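Local coordinates for diol-dehydratase (Roseburia inulinivorans, PDB 5I2A), which probably dehydrates 1,2-propanediol as a B12-independent lyase of the glycyl radical enzyme family, at residues V415-L420 with A425-A430; H387-A392 with L776-F781; G351-V354 with D358-N361; L347-Q352 with K391-R396. All blocks are in the same frame, centred on the assembly; numbering follows the deposited sequence.

Contact 1 (V415-L420 with A425-A430)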
loop_
_atom_site.group_PDB
_atom_site.type_symbol
_atom_site.label_atom_id
_atom_site.label_comp_id
_atom_site.label_asym_id
_atom_site.label_seq_id
_atom_site.Cartn_x
_atom_site.Cartn_y
_atom_site.Cartn_z
ATOM N N VAL A 415 -6.908 35.679 -16.627
ATOM C CA VAL A 415 -6.652 34.420 -17.320
ATOM C C VAL A 415 -6.574 33.253 -16.341
ATOM O O VAL A 415 -7.064 32.168 -16.619
ATOM C CB VAL A 415 -5.332 34.495 -18.139
ATOM C CG1 VAL A 415 -4.884 33.118 -18.595
ATOM C CG2 VAL A 415 -5.523 35.417 -19.321
ATOM N N ILE A 416 -5.944 33.477 -15.193
ATOM C CA ILE A 416 -5.691 32.393 -14.254
ATOM C C ILE A 416 -6.980 31.899 -13.596
ATOM O O ILE A 416 -7.197 30.709 -13.490
ATOM C CB ILE A 416 -4.674 32.822 -13.191
ATOM C CG1 ILE A 416 -3.282 32.952 -13.840
ATOM C CG2 ILE A 416 -4.665 31.853 -12.004
ATOM C CD1 ILE A 416 -2.225 33.546 -12.932
ATOM N N ILE A 417 -7.849 32.824 -13.205
ATOM C CA ILE A 417 -9.086 32.462 -12.526
ATOM C C ILE A 417 -9.991 31.581 -13.409
ATOM O O ILE A 417 -10.416 30.523 -12.967
ATOM C CB ILE A 417 -9.821 33.747 -12.017
ATOM C CG1 ILE A 417 -9.072 34.288 -10.793
ATOM C CG2 ILE A 417 -11.284 33.465 -11.696
ATOM C CD1 ILE A 417 -9.471 35.660 -10.378
ATOM N N PRO A 418 -10.253 31.983 -14.668
ATOM C CA PRO A 418 -11.014 31.044 -15.498
ATOM C C PRO A 418 -10.285 29.713 -15.763
ATOM O O PRO A 418 -10.950 28.678 -15.869
ATOM C CB PRO A 418 -11.212 31.810 -16.803
ATOM C CG PRO A 418 -11.175 33.238 -16.403
ATOM C CD PRO A 418 -10.124 33.297 -15.318
ATOM N N ALA A 419 -8.956 29.731 -15.872
ATOM C CA ALA A 419 -8.242 28.476 -16.118
ATOM C C ALA A 419 -8.440 27.508 -14.946
ATOM O O ALA A 419 -8.662 26.316 -15.150
ATOM C CB ALA A 419 -6.756 28.721 -16.370
ATOM N N LEU A 420 -8.378 28.025 -13.725
ATOM C CA LEU A 420 -8.596 27.192 -12.546
ATOM C C LEU A 420 -10.015 26.630 -12.512
ATOM O O LEU A 420 -10.220 25.464 -12.183
ATOM C CB LEU A 420 -8.320 27.979 -11.269
ATOM C CG LEU A 420 -6.840 28.298 -11.051
ATOM C CD1 LEU A 420 -6.709 29.294 -9.927
ATOM C CD2 LEU A 420 -6.035 27.034 -10.756
ATOM N N ALA A 425 -12.028 24.058 -10.217
ATOM C CA ALA A 425 -12.255 24.894 -9.033
ATOM C C ALA A 425 -13.598 25.624 -9.115
ATOM O O ALA A 425 -14.072 25.898 -10.209
ATOM C CB ALA A 425 -11.137 25.908 -8.872
ATOM N N THR A 426 -14.188 25.960 -7.969
ATOM C CA THR A 426 -15.284 26.927 -7.970
ATOM C C THR A 426 -14.725 28.329 -8.205
ATOM O O THR A 426 -13.535 28.588 -8.002
ATOM C CB THR A 426 -16.096 26.944 -6.641
ATOM O OG1 THR A 426 -15.301 27.504 -5.599
ATOM C CG2 THR A 426 -16.557 25.535 -6.232
ATOM N N MET A 427 -15.599 29.233 -8.616
ATOM C CA MET A 427 -15.224 30.623 -8.768
ATOM C C MET A 427 -14.685 31.225 -7.460
ATOM O O MET A 427 -13.687 31.934 -7.477
ATOM C CB MET A 427 -16.415 31.444 -9.268
ATOM C CG MET A 427 -16.033 32.878 -9.574
ATOM S SD MET A 427 -15.063 32.971 -11.087
ATOM C CE MET A 427 -16.281 32.381 -12.254
ATOM N N ASP A 428 -15.340 30.951 -6.332
ATOM C CA ASP A 428 -14.875 31.493 -5.054
ATOM C C ASP A 428 -13.458 30.986 -4.733
ATOM O O ASP A 428 -12.651 31.699 -4.153
ATOM C CB ASP A 428 -15.799 31.101 -3.894
ATOM C CG ASP A 428 -17.137 31.853 -3.895
ATOM O OD1 ASP A 428 -17.349 32.738 -4.733
ATOM O OD2 ASP A 428 -17.967 31.554 -3.019
ATOM N N GLU A 429 -13.191 29.731 -5.065
ATOM C CA GLU A 429 -11.887 29.142 -4.777
ATOM C C GLU A 429 -10.840 29.773 -5.683
ATOM O O GLU A 429 -9.792 30.191 -5.226
ATOM C CB GLU A 429 -11.929 27.620 -4.962
ATOM C CG GLU A 429 -12.664 26.908 -3.840
ATOM C CD GLU A 429 -12.959 25.447 -4.155
ATOM O OE1 GLU A 429 -12.916 25.055 -5.341
ATOM O OE2 GLU A 429 -13.243 24.697 -3.210
ATOM N N ALA A 430 -11.164 29.854 -6.965
ATOM C CA ALA A 430 -10.241 30.336 -7.972
ATOM C C ALA A 430 -9.851 31.776 -7.675
ATOM O O ALA A 430 -8.698 32.160 -7.855
ATOM C CB ALA A 430 -10.862 30.218 -9.372
#
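The carbonyl of Leu420 receives the backbone N-H of Ala425, with Ala425 N 3.0 Å from Leu420 O and an N-H...O angle of 160°. This one bond fastens the end of helix 413-422 to the residues that lead into helix 427-431, and the CB of Ala425 rests on the same carbonyl, 3.5 Å from Leu420 O. Past it the interface is apolar. The methyl of Ala430 is wedged between Leu420 CB, at 3.9 Å, and the backbone of helix 413-422, with Ala430 CB 3.6 Å from Ile417 O. Both branches of Ile417 are used: with chi1 at -74°, CG2 stands anti to the backbone N and lies against Ala430 CB and the sulfur of Met427, while CG1 turns to Ala430 O, 3.6 Å away. The Met427 chain, bent at chi2 and chi3, crosses Ile417 at about a right angle and brings SD to 3.9 Å from Ile417 CG2. Cut back to an alanine, Ile417 would lose CG1, CG2 and CD1, which is likely to leave the Met427 sulfur without its apolar mate and open a gap beside Ala430. Helix 427-431 starts in a capping box: Thr426 OG1 accepts from Glu429 N, and Glu429 OE1 from Thr426 N. The Glu429 carboxylate also salt-bridges Lys446 and bonds to Tyr548 OH. The contact thus joins two short consecutive helices linked by a tight turn, following strand 409-412, with Tyr433 packed on Leu420 and Gln352 on Ile417.

Contact 2 (H387-A392 with L776-F781)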
loop_
_atom_site.group_PDB
_atom_site.type_symbol
_atom_site.label_atom_id
_atom_site.label_comp_id
_atom_site.label_asym_id
_atom_site.label_seq_id
_atom_site.Cartn_x
_atom_site.Cartn_y
_atom_site.Cartn_z
ATOM N N HIS A 387 -8.162 43.873 -13.331
ATOM C CA HIS A 387 -8.625 45.145 -13.878
ATOM C C HIS A 387 -8.857 46.189 -12.789
ATOM O O HIS A 387 -8.663 47.370 -13.017
ATOM C CB HIS A 387 -9.892 44.944 -14.722
ATOM C CG HIS A 387 -11.123 44.601 -13.932
ATOM N ND1 HIS A 387 -11.609 43.314 -13.827
ATOM C CD2 HIS A 387 -11.991 45.388 -13.248
ATOM C CE1 HIS A 387 -12.715 43.321 -13.101
ATOM N NE2 HIS A 387 -12.966 44.566 -12.736
ATOM N N GLY A 388 -9.208 45.746 -11.588
ATOM C CA GLY A 388 -9.390 46.661 -10.474
ATOM C C GLY A 388 -8.210 46.795 -9.524
ATOM O O GLY A 388 -8.370 47.309 -8.425
ATOM N N SER A 389 -7.023 46.345 -9.932
ATOM C CA SER A 389 -5.831 46.506 -9.089
ATOM C C SER A 389 -5.627 47.960 -8.670
ATOM O O SER A 389 -5.769 48.860 -9.479
ATOM C CB SER A 389 -4.562 46.028 -9.815
ATOM O OG SER A 389 -4.491 44.621 -9.894
ATOM N N SER A 390 -5.300 48.173 -7.403
ATOM C CA SER A 390 -4.839 49.470 -6.925
ATOM C C SER A 390 -3.660 49.983 -7.752
ATOM O O SER A 390 -2.638 49.310 -7.883
ATOM C CB SER A 390 -4.450 49.368 -5.456
ATOM O OG SER A 390 -3.506 50.351 -5.106
ATOM N N LYS A 391 -3.815 51.165 -8.334
ATOM C CA LYS A 391 -2.748 51.755 -9.125
ATOM C C LYS A 391 -1.519 52.003 -8.250
ATOM O O LYS A 391 -0.386 51.834 -8.692
ATOM C CB LYS A 391 -3.212 53.062 -9.785
ATOM C CG LYS A 391 -2.153 53.721 -10.694
ATOM C CD LYS A 391 -2.649 55.048 -11.290
ATOM C CE LYS A 391 -1.537 55.844 -11.997
ATOM N NZ LYS A 391 -0.986 55.151 -13.197
ATOM N N ALA A 392 -1.749 52.383 -6.999
ATOM C CA ALA A 392 -0.652 52.640 -6.078
ATOM C C ALA A 392 0.170 51.370 -5.822
ATOM O O ALA A 392 1.385 51.437 -5.681
ATOM C CB ALA A 392 -1.176 53.202 -4.763
ATOM N N LEU A 776 2.864 48.166 -20.660
ATOM C CA LEU A 776 3.423 47.031 -21.385
ATOM C C LEU A 776 2.810 45.731 -20.877
ATOM O O LEU A 776 2.323 44.919 -21.666
ATOM C CB LEU A 776 4.943 46.986 -21.238
ATOM C CG LEU A 776 5.666 45.832 -21.928
ATOM C CD1 LEU A 776 5.555 45.952 -23.439
ATOM C CD2 LEU A 776 7.133 45.784 -21.503
ATOM N N ILE A 777 2.827 45.555 -19.558
ATOM C CA ILE A 777 2.254 44.373 -18.917
ATOM C C ILE A 777 0.758 44.228 -19.221
ATOM O O ILE A 777 0.301 43.163 -19.616
ATOM C CB ILE A 777 2.456 44.412 -17.393
ATOM C CG1 ILE A 777 3.949 44.388 -17.048
ATOM C CG2 ILE A 777 1.742 43.226 -16.720
ATOM C CD1 ILE A 777 4.242 44.651 -15.567
ATOM N N ARG A 778 -0.004 45.304 -19.054
ATOM C CA ARG A 778 -1.433 45.246 -19.342
ATOM C C ARG A 778 -1.738 44.941 -20.816
ATOM O O ARG A 778 -2.704 44.257 -21.106
ATOM C CB ARG A 778 -2.109 46.546 -18.929
ATOM C CG ARG A 778 -2.225 46.694 -17.433
ATOM C CD ARG A 778 -3.360 47.618 -17.082
ATOM N NE ARG A 778 -3.597 47.728 -15.645
ATOM C CZ ARG A 778 -4.244 46.823 -14.917
ATOM N NH1 ARG A 778 -4.701 45.710 -15.471
ATOM N NH2 ARG A 778 -4.429 47.031 -13.626
ATOM N N GLY A 779 -0.914 45.435 -21.736
ATOM C CA GLY A 779 -1.096 45.136 -23.148
ATOM C C GLY A 779 -1.002 43.643 -23.446
ATOM O O GLY A 779 -1.754 43.109 -24.257
ATOM N N TYR A 780 -0.062 42.972 -22.789
ATOM C CA TYR A 780 0.082 41.518 -22.882
ATOM C C TYR A 780 -1.075 40.801 -22.177
ATOM O O TYR A 780 -1.668 39.871 -22.722
ATOM C CB TYR A 780 1.424 41.104 -22.279
ATOM C CG TYR A 780 1.689 39.627 -22.223
ATOM C CD1 TYR A 780 1.814 38.879 -23.382
ATOM C CD2 TYR A 780 1.856 38.985 -21.007
ATOM C CE1 TYR A 780 2.084 37.517 -23.329
ATOM C CE2 TYR A 780 2.122 37.621 -20.942
ATOM C CZ TYR A 780 2.239 36.901 -22.109
ATOM O OH TYR A 780 2.496 35.559 -22.060
ATOM N N PHE A 781 -1.397 41.239 -20.965
ATOM C CA PHE A 781 -2.460 40.595 -20.195
ATOM C C PHE A 781 -3.817 40.753 -20.908
ATOM O O PHE A 781 -4.638 39.838 -20.888
ATOM C CB PHE A 781 -2.529 41.151 -18.761
ATOM C CG PHE A 781 -1.454 40.616 -17.829
ATOM C CD1 PHE A 781 -0.494 39.725 -18.283
ATOM C CD2 PHE A 781 -1.415 41.008 -16.500
ATOM C CE1 PHE A 781 0.488 39.231 -17.420
ATOM C CE2 PHE A 781 -0.451 40.532 -15.637
ATOM C CZ PHE A 781 0.510 39.634 -16.089
#
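Ser389 and His387 meet the guanidinium of Arg778 through carbon alone. The nearest approach is Ser389 CB to Arg778 NH2, 3.9 Å, with the methylene at the edge of the guanidinium and near its plane; His387 CA comes obliquely to Arg778 NH1 at 4.3 Å. The arginine spans the distance between the backbones, whose closest alpha carbons, His387 CA and Arg778 CA, are 9.0 Å apart. Its chain leaves helix 766-781 with CG beside the backbone N (chi1 -73°) and then runs extended from CG to NE, which carries the flat end across to the loop 387-390. From helix 391-402, Leu394 CD1 packs against Arg778 NH2, 3.3 Å away.

No hydrogen bond joins the two segments directly; the polar links run through their neighbours. Trp386 serves both sides: its carbonyl O accepts from Arg778 NH2, and its backbone N is hydrogen-bonded to Ser389 OG, which chi1 of -74° sets beside the serine's own backbone N. His387 turns its ND1 to Glu414 OE2.

The chemistry is thus that of an arginine bonded to a loop carbonyl, Trp386 O, with only carbon contacts to Ser389 and His387, whose carbons lie near its two terminal nitrogens. The charge probably polarises that carbonyl, at a surface site where the glycine radical region meets the pyruvate formate lyase-like part.

Contact 3 (G351-V354 with D358-N361)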
loop_
_atom_site.group_PDB
_atom_site.type_symbol
_atom_site.label_atom_id
_atom_site.label_comp_id
_atom_site.label_asym_id
_atom_site.label_seq_id
_atom_site.Cartn_x
_atom_site.Cartn_y
_atom_site.Cartn_z
ATOM N N GLY A 351 -4.498 41.292 -5.642
ATOM C CA GLY A 351 -5.503 40.469 -6.275
ATOM C C GLY A 351 -6.891 40.862 -5.806
ATOM O O GLY A 351 -7.122 42.022 -5.484
ATOM N N GLN A 352 -7.787 39.880 -5.758
ATOM C CA GLN A 352 -9.191 40.070 -5.398
ATOM C C GLN A 352 -9.559 39.320 -4.143
ATOM O O GLN A 352 -8.949 38.304 -3.807
ATOM C CB GLN A 352 -10.120 39.594 -6.520
ATOM C CG GLN A 352 -9.851 40.206 -7.869
ATOM C CD GLN A 352 -10.659 39.551 -8.984
ATOM O OE1 GLN A 352 -11.887 39.455 -8.910
ATOM N NE2 GLN A 352 -9.969 39.113 -10.028
ATOM N N THR A 353 -10.562 39.840 -3.448
ATOM C CA THR A 353 -11.217 39.118 -2.375
ATOM C C THR A 353 -12.215 38.148 -3.005
ATOM O O THR A 353 -12.468 38.210 -4.206
ATOM C CB THR A 353 -11.949 40.071 -1.431
ATOM O OG1 THR A 353 -12.996 40.719 -2.163
ATOM C CG2 THR A 353 -10.994 41.130 -0.894
ATOM N N VAL A 354 -12.791 37.264 -2.200
ATOM C CA VAL A 354 -13.747 36.292 -2.715
ATOM C C VAL A 354 -14.967 37.029 -3.267
ATOM O O VAL A 354 -15.580 36.611 -4.242
ATOM C CB VAL A 354 -14.146 35.279 -1.618
ATOM C CG1 VAL A 354 -15.309 34.416 -2.064
ATOM C CG2 VAL A 354 -12.949 34.402 -1.269
ATOM N N ASP A 358 -10.943 44.734 -4.735
ATOM C CA ASP A 358 -9.483 44.771 -4.663
ATOM C C ASP A 358 -9.010 44.394 -3.268
ATOM O O ASP A 358 -9.573 44.835 -2.285
ATOM C CB ASP A 358 -8.934 46.143 -5.046
ATOM C CG ASP A 358 -7.420 46.129 -5.223
ATOM O OD1 ASP A 358 -6.907 45.228 -5.912
ATOM O OD2 ASP A 358 -6.743 47.011 -4.670
ATOM N N ALA A 359 -7.966 43.582 -3.185
ATOM C CA ALA A 359 -7.559 43.010 -1.905
ATOM C C ALA A 359 -6.392 43.747 -1.265
ATOM O O ALA A 359 -5.899 43.334 -0.215
ATOM C CB ALA A 359 -7.201 41.530 -2.086
ATOM N N THR A 360 -5.944 44.822 -1.906
ATOM C CA THR A 360 -4.796 45.577 -1.425
ATOM C C THR A 360 -5.004 46.036 0.009
ATOM O O THR A 360 -6.076 46.490 0.361
ATOM C CB THR A 360 -4.532 46.801 -2.318
ATOM O OG1 THR A 360 -4.350 46.370 -3.666
ATOM C CG2 THR A 360 -3.293 47.550 -1.867
ATOM N N ASN A 361 -3.985 45.881 0.843
ATOM C CA ASN A 361 -4.034 46.419 2.192
ATOM C C ASN A 361 -2.643 46.898 2.617
ATOM O O ASN A 361 -1.714 46.903 1.809
ATOM C CB ASN A 361 -4.605 45.385 3.173
ATOM C CG ASN A 361 -3.788 44.097 3.239
ATOM O OD1 ASN A 361 -2.562 44.120 3.294
ATOM N ND2 ASN A 361 -4.480 42.966 3.280
HETATM O O HOH W 1 -4.495 44.363 -5.646
#
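Gly351 and Ala359 make the tight part of this contact: Ala359 N donates to Gly351 O at 2.9 Å, with an N-H...O angle of 147°, and Ala359 CB presses on the same oxygen at 3.4 Å. Next to it Thr353 CG2 lies 4.0 Å from Ala359 CB. The backbones form a single beta bridge between Gln352 and Asp358, so the loop folds back on itself without becoming a strand pair. A beta carbon at Gly351 would collide with the carbonyl oxygen of the residue before, so only glycine fits comfortably.

The other side, where Asp358 and Thr360 are partly exposed, is polar and water-mediated. A water accepts from Gly351 N and donates to Asp358 OD1 (2.6 Å) and Thr360 OG1 (2.8 Å), while Thr360 OG1 donates to Asp358 OD2 at 2.7 Å, from the syn side but tilted out of the carboxylate plane. Asp358 reaches this cluster with CG anti to its backbone N (chi1 -170°), and Trp386 NE1 also bonds to OD1. Replacing Asp358 by an alanine would probably leave its partners without the carboxylate oxygens they bond to, OD1 for the water and Trp386 NE1 and OD2 for Thr360 OG1.

The loop joins strand 346-350 to helix 362-374; Arg289 and Gln292 bond to its carbonyls at Gln352 and Ala359, and helix 427-431 packs on Gln352 and Val354.

Contact 4 (L347-Q352 with K391-R396)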
loop_
_atom_site.group_PDB
_atom_site.type_symbol
_atom_site.label_atom_id
_atom_site.label_comp_id
_atom_site.label_asym_id
_atom_site.label_seq_id
_atom_site.Cartn_x
_atom_site.Cartn_y
_atom_site.Cartn_z
ATOM N N LEU A 347 5.414 33.988 -2.530
ATOM C CA LEU A 347 4.577 34.780 -1.647
ATOM C C LEU A 347 3.997 35.901 -2.477
ATOM O O LEU A 347 4.728 36.657 -3.126
ATOM C CB LEU A 347 5.376 35.324 -0.448
ATOM C CG LEU A 347 4.614 36.034 0.683
ATOM C CD1 LEU A 347 5.388 35.897 2.007
ATOM C CD2 LEU A 347 4.363 37.501 0.391
ATOM N N ILE A 348 2.676 36.004 -2.462
ATOM C CA ILE A 348 1.991 36.887 -3.394
ATOM C C ILE A 348 1.207 37.974 -2.646
ATOM O O ILE A 348 0.766 37.764 -1.516
ATOM C CB ILE A 348 1.051 36.077 -4.314
ATOM C CG1 ILE A 348 0.742 36.837 -5.608
ATOM C CG2 ILE A 348 -0.213 35.679 -3.583
ATOM C CD1 ILE A 348 0.446 35.895 -6.763
ATOM N N VAL A 349 1.056 39.137 -3.273
ATOM C CA VAL A 349 0.256 40.214 -2.698
ATOM C C VAL A 349 -0.834 40.676 -3.663
ATOM O O VAL A 349 -0.746 40.462 -4.873
ATOM C CB VAL A 349 1.122 41.434 -2.304
ATOM C CG1 VAL A 349 2.197 41.034 -1.309
ATOM C CG2 VAL A 349 1.733 42.057 -3.521
ATOM N N GLY A 350 -1.855 41.328 -3.120
ATOM C CA GLY A 350 -2.895 41.903 -3.942
ATOM C C GLY A 350 -3.823 40.880 -4.575
ATOM O O GLY A 350 -3.925 39.750 -4.113
ATOM N N GLY A 351 -4.498 41.292 -5.642
ATOM C CA GLY A 351 -5.503 40.469 -6.275
ATOM C C GLY A 351 -6.891 40.862 -5.806
ATOM O O GLY A 351 -7.122 42.022 -5.484
ATOM N N GLN A 352 -7.787 39.880 -5.758
ATOM C CA GLN A 352 -9.191 40.070 -5.398
ATOM C C GLN A 352 -9.559 39.320 -4.143
ATOM O O GLN A 352 -8.949 38.304 -3.807
ATOM C CB GLN A 352 -10.120 39.594 -6.520
ATOM C CG GLN A 352 -9.851 40.206 -7.869
ATOM C CD GLN A 352 -10.659 39.551 -8.984
ATOM O OE1 GLN A 352 -11.887 39.455 -8.910
ATOM N NE2 GLN A 352 -9.969 39.113 -10.028
ATOM N N LYS A 391 -3.815 51.165 -8.334
ATOM C CA LYS A 391 -2.748 51.755 -9.125
ATOM C C LYS A 391 -1.519 52.003 -8.250
ATOM O O LYS A 391 -0.386 51.834 -8.692
ATOM C CB LYS A 391 -3.212 53.062 -9.785
ATOM C CG LYS A 391 -2.153 53.721 -10.694
ATOM C CD LYS A 391 -2.649 55.048 -11.290
ATOM C CE LYS A 391 -1.537 55.844 -11.997
ATOM N NZ LYS A 391 -0.986 55.151 -13.197
ATOM N N ALA A 392 -1.749 52.383 -6.999
ATOM C CA ALA A 392 -0.652 52.640 -6.078
ATOM C C ALA A 392 0.170 51.370 -5.822
ATOM O O ALA A 392 1.385 51.437 -5.681
ATOM C CB ALA A 392 -1.176 53.202 -4.763
ATOM N N LEU A 393 -0.493 50.221 -5.748
ATOM C CA LEU A 393 0.223 48.980 -5.490
ATOM C C LEU A 393 1.016 48.599 -6.738
ATOM O O LEU A 393 2.162 48.183 -6.629
ATOM C CB LEU A 393 -0.734 47.848 -5.072
ATOM C CG LEU A 393 -0.036 46.551 -4.635
ATOM C CD1 LEU A 393 0.770 46.745 -3.349
ATOM C CD2 LEU A 393 -1.051 45.402 -4.486
ATOM N N LEU A 394 0.415 48.767 -7.915
ATOM C CA LEU A 394 1.101 48.453 -9.170
ATOM C C LEU A 394 2.338 49.318 -9.351
ATOM O O LEU A 394 3.383 48.827 -9.776
ATOM C CB LEU A 394 0.176 48.630 -10.377
ATOM C CG LEU A 394 -1.015 47.665 -10.502
ATOM C CD1 LEU A 394 -1.780 47.926 -11.786
ATOM C CD2 LEU A 394 -0.579 46.196 -10.418
ATOM N N MET A 395 2.222 50.609 -9.033
ATOM C CA MET A 395 3.366 51.505 -9.156
ATOM C C MET A 395 4.463 51.152 -8.141
ATOM O O MET A 395 5.645 51.194 -8.461
ATOM C CB MET A 395 2.924 52.962 -9.001
ATOM C CG MET A 395 2.100 53.455 -10.191
ATOM S SD MET A 395 3.102 53.686 -11.695
ATOM C CE MET A 395 3.977 55.183 -11.267
ATOM N N ARG A 396 4.067 50.787 -6.930
ATOM C CA ARG A 396 5.033 50.361 -5.930
ATOM C C ARG A 396 5.752 49.071 -6.357
ATOM O O ARG A 396 6.945 48.898 -6.109
ATOM C CB ARG A 396 4.340 50.152 -4.587
ATOM C CG ARG A 396 5.271 49.797 -3.476
ATOM C CD ARG A 396 5.989 51.031 -2.943
ATOM N NE ARG A 396 6.854 50.689 -1.822
ATOM C CZ ARG A 396 8.140 50.371 -1.942
ATOM N NH1 ARG A 396 8.712 50.359 -3.143
ATOM N NH2 ARG A 396 8.858 50.074 -0.862
#
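Consecutive beta-alpha-beta units build this side of the glycyl radical enzyme fold: strand 346-350 leads through helix 362-374 to its parallel neighbour 380-385, which leads through helix 391-402 to strand 409-412. Here an edge strand of that sheet, as counted within this chain, touches the first turn of the second crossover helix. Leu393 is the one helix residue that makes the contact. Its CG stands anti to the backbone N (chi1 -174°), which sets CD2 against Val349 and Gly350; CD2 comes to 4.5 Å from Val349 CG2 in a light apolar touch. Leu393 also packs on Ile383 of strand 380-385 and on Ser364, Phe365 and Ile368 of helix 362-374, so it sits where the two crossover helices meet the sheet. One turn on, Arg396 salt-bridges Glu372 and bonds to Thr369, tying the same two helices together. On the strand side, Gly350 N is held by Asp291 and Gly350 O by Arg289. The closest approach between the two segments is Leu393 CD2 to Gly350 CA, at 4.0 Å; a beta carbon built on this glycine would fall only 3.0 Å from that methyl.

In the fold
From the N terminus, contacts 4 and 3 open together on strand 346-350 and the loop after it. Contact 3 closes first, a short hairpin-like return before helix 362-374; contact 4 closes at helix 391-402, spanning a whole beta-alpha-beta unit. Contact 2 opens at the same helix start, sharing Lys391 and Ala392 with contact 4, and ties the loop before helix 391-402 to helix 766-781, nearly 400 residues on. Contact 1, a local return from helix 413-422 to helix 427-431, is nested inside that long loop and lies in series with contacts 3 and 4. In space Gln352 joins contact 1 to contacts 3 and 4, while Asp358 and Leu394 join contacts 3 and 4 to contact 2.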